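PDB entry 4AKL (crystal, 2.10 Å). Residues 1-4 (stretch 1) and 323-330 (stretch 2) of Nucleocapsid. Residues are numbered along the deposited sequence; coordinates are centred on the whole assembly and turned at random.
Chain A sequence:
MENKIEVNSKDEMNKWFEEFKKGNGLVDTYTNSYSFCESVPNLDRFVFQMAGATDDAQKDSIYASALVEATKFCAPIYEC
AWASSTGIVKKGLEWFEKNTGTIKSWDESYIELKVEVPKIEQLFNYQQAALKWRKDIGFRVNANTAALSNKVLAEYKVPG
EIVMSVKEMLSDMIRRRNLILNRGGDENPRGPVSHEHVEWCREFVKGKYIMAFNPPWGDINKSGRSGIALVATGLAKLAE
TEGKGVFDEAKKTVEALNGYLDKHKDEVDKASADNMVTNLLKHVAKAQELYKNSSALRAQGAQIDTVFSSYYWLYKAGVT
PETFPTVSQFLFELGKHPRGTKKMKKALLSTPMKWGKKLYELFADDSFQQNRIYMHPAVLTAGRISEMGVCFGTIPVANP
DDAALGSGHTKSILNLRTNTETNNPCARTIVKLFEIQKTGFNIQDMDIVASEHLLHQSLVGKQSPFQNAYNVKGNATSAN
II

Stretch 1 1-4: MENK
Stretch 2 (323-330) TFPTVSQF

The N-terminal residues 1-4 form an irregular, largely extended segment: psi is 92° at Met-1, phi/psi are -98/175° at Glu-2 and -65/111° at Asn-3, and the chain turns at Lys-4 (-80/-11°). In residues 323-330, Thr-323 (-92/-9°) leads into a helix that continues beyond Phe-330. Its backbone bonds include Gln-329 N to Pro-325 O and Phe-330 N to Thr-326 O, both 2.9 Å. Thr-323 O accepts from Thr-326 N (3.1 Å) and from Thr-326 OG1 (2.7 Å), Thr-326 having chi1 p (74°). Pro-325, at -59/-26°, fits this early position, where its lack of an amide hydrogen costs no helical bond within the stretch. The closest CA atoms across the stretches are those of Asn-3 and Pro-325, 5.6 Å apart, where the segment runs across the helix rather than along it.

No hydrogen bond or salt bridge joins the stretches; packing alone buries 176 Å² between them, counting both sides. Pro-325 is the centre. Its CA-to-CB bond points toward the N-terminal segment, and its compact ring, puckered C-gamma exo, lies against the backbone: CG is 3.6 Å from Asn-3 N and 4.0 Å from Glu-2 C, while CB is 4.0 Å from Met-1 O. Buried Asn-3 adopts chi1 t (-171°) and chi2 -20°, placing its ND2 4.0 Å from Phe-324 CD2, in an oblique approach to the ring. Both polar ends of the amide find hydrogen bonds outside this contact, which makes asparagine tolerable at a buried site. Phe-324 (chi1 171°, chi2 82°) brings the end of its side chain nearer than its sideways CA-to-CB bond suggests.

At the exposed margin, Met-1 (m, t, p) curls its flexible thioether so that CE lies 4.4 Å from OE1 of Gln-329 (t, p, chi3 42°), a loose contact. Glu-2, poorly ordered, has its CA-to-CB bond pointing away and no side-chain contact with the helix.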

# COMPACT_ATOMS: atom_id res chain seq x y z
N MET A 1 -22.24 12.63 22.06
CA MET A 1 -21.32 11.46 21.80
C MET A 1 -20.04 11.80 20.98
O MET A 1 -20.02 11.74 19.73
CB MET A 1 -22.07 10.35 21.10
CG MET A 1 -22.93 9.53 22.04
SD MET A 1 -24.07 8.51 21.08
CE MET A 1 -22.92 7.69 19.95
N GLU A 2 -18.99 12.13 21.72
CA GLU A 2 -17.72 12.48 21.15
C GLU A 2 -16.80 11.27 21.17
O GLU A 2 -17.15 10.22 21.70
CB GLU A 2 -17.07 13.62 21.95
CG GLU A 2 -17.94 14.88 22.11
CD GLU A 2 -18.68 14.95 23.43
OE1 GLU A 2 -19.19 13.90 23.91
OE2 GLU A 2 -18.75 16.07 23.98
N ASN A 3 -15.63 11.45 20.58
CA ASN A 3 -14.56 10.48 20.59
C ASN A 3 -14.04 10.26 22.02
O ASN A 3 -13.42 11.15 22.58
CB ASN A 3 -13.44 10.98 19.68
CG ASN A 3 -12.35 9.96 19.44
OD1 ASN A 3 -12.20 9.01 20.20
ND2 ASN A 3 -11.55 10.18 18.36
N LYS A 4 -14.30 9.07 22.58
CA LYS A 4 -13.91 8.76 23.97
C LYS A 4 -12.43 8.37 24.12
O LYS A 4 -11.95 8.30 25.22
CB LYS A 4 -14.78 7.64 24.56
CG LYS A 4 -16.29 7.85 24.52
CD LYS A 4 -16.75 9.04 25.28
CE LYS A 4 -18.28 9.19 25.20
NZ LYS A 4 -19.09 7.99 25.75
N THR A 323 -17.24 15.21 13.68
CA THR A 323 -18.12 14.22 13.04
C THR A 323 -17.48 12.85 12.90
O THR A 323 -18.17 11.87 12.54
CB THR A 323 -18.56 14.69 11.65
OG1 THR A 323 -17.42 14.98 10.86
CG2 THR A 323 -19.41 15.97 11.78
N PHE A 324 -16.17 12.74 13.19
CA PHE A 324 -15.46 11.44 13.03
C PHE A 324 -16.11 10.29 13.76
O PHE A 324 -16.18 9.21 13.21
CB PHE A 324 -13.99 11.56 13.47
CG PHE A 324 -13.29 10.25 13.53
CD1 PHE A 324 -12.77 9.66 12.38
CD2 PHE A 324 -13.18 9.57 14.73
CE1 PHE A 324 -12.14 8.42 12.45
CE2 PHE A 324 -12.55 8.33 14.78
CZ PHE A 324 -12.04 7.78 13.67
N PRO A 325 -16.60 10.50 15.01
CA PRO A 325 -17.18 9.36 15.72
C PRO A 325 -18.38 8.67 15.00
O PRO A 325 -18.61 7.47 15.20
CB PRO A 325 -17.64 9.97 17.04
CG PRO A 325 -16.78 11.21 17.19
CD PRO A 325 -16.70 11.73 15.82
N THR A 326 -19.10 9.42 14.17
CA THR A 326 -20.18 8.85 13.31
C THR A 326 -19.63 8.01 12.13
O THR A 326 -20.30 7.02 11.66
CB THR A 326 -21.12 9.98 12.81
OG1 THR A 326 -20.46 10.73 11.80
CG2 THR A 326 -21.54 10.92 13.97
N VAL A 327 -18.43 8.36 11.64
CA VAL A 327 -17.81 7.53 10.59
C VAL A 327 -17.42 6.19 11.23
O VAL A 327 -17.68 5.12 10.70
CB VAL A 327 -16.56 8.17 9.97
CG1 VAL A 327 -15.94 7.24 8.97
CG2 VAL A 327 -16.90 9.52 9.31
N SER A 328 -16.79 6.31 12.39
CA SER A 328 -16.41 5.18 13.20
C SER A 328 -17.62 4.30 13.51
O SER A 328 -17.57 3.09 13.39
CB SER A 328 -15.72 5.67 14.47
OG SER A 328 -15.53 4.63 15.41
N GLN A 329 -18.72 4.91 13.88
CA GLN A 329 -19.91 4.13 14.22
C GLN A 329 -20.44 3.39 12.98
O GLN A 329 -20.78 2.19 13.05
CB GLN A 329 -21.00 5.01 14.79
CG GLN A 329 -22.09 4.19 15.51
CD GLN A 329 -21.60 3.74 16.85
OE1 GLN A 329 -20.94 4.51 17.57
NE2 GLN A 329 -21.88 2.50 17.19
N PHE A 330 -20.50 4.11 11.85
CA PHE A 330 -20.95 3.55 10.58
C PHE A 330 -20.16 2.26 10.23
O PHE A 330 -20.74 1.23 9.87
CB PHE A 330 -20.78 4.59 9.47
CG PHE A 330 -21.37 4.20 8.14
CD1 PHE A 330 -20.66 3.47 7.25
CD2 PHE A 330 -22.65 4.62 7.78
CE1 PHE A 330 -21.22 3.12 5.99
CE2 PHE A 330 -23.19 4.30 6.57
CZ PHE A 330 -22.46 3.53 5.67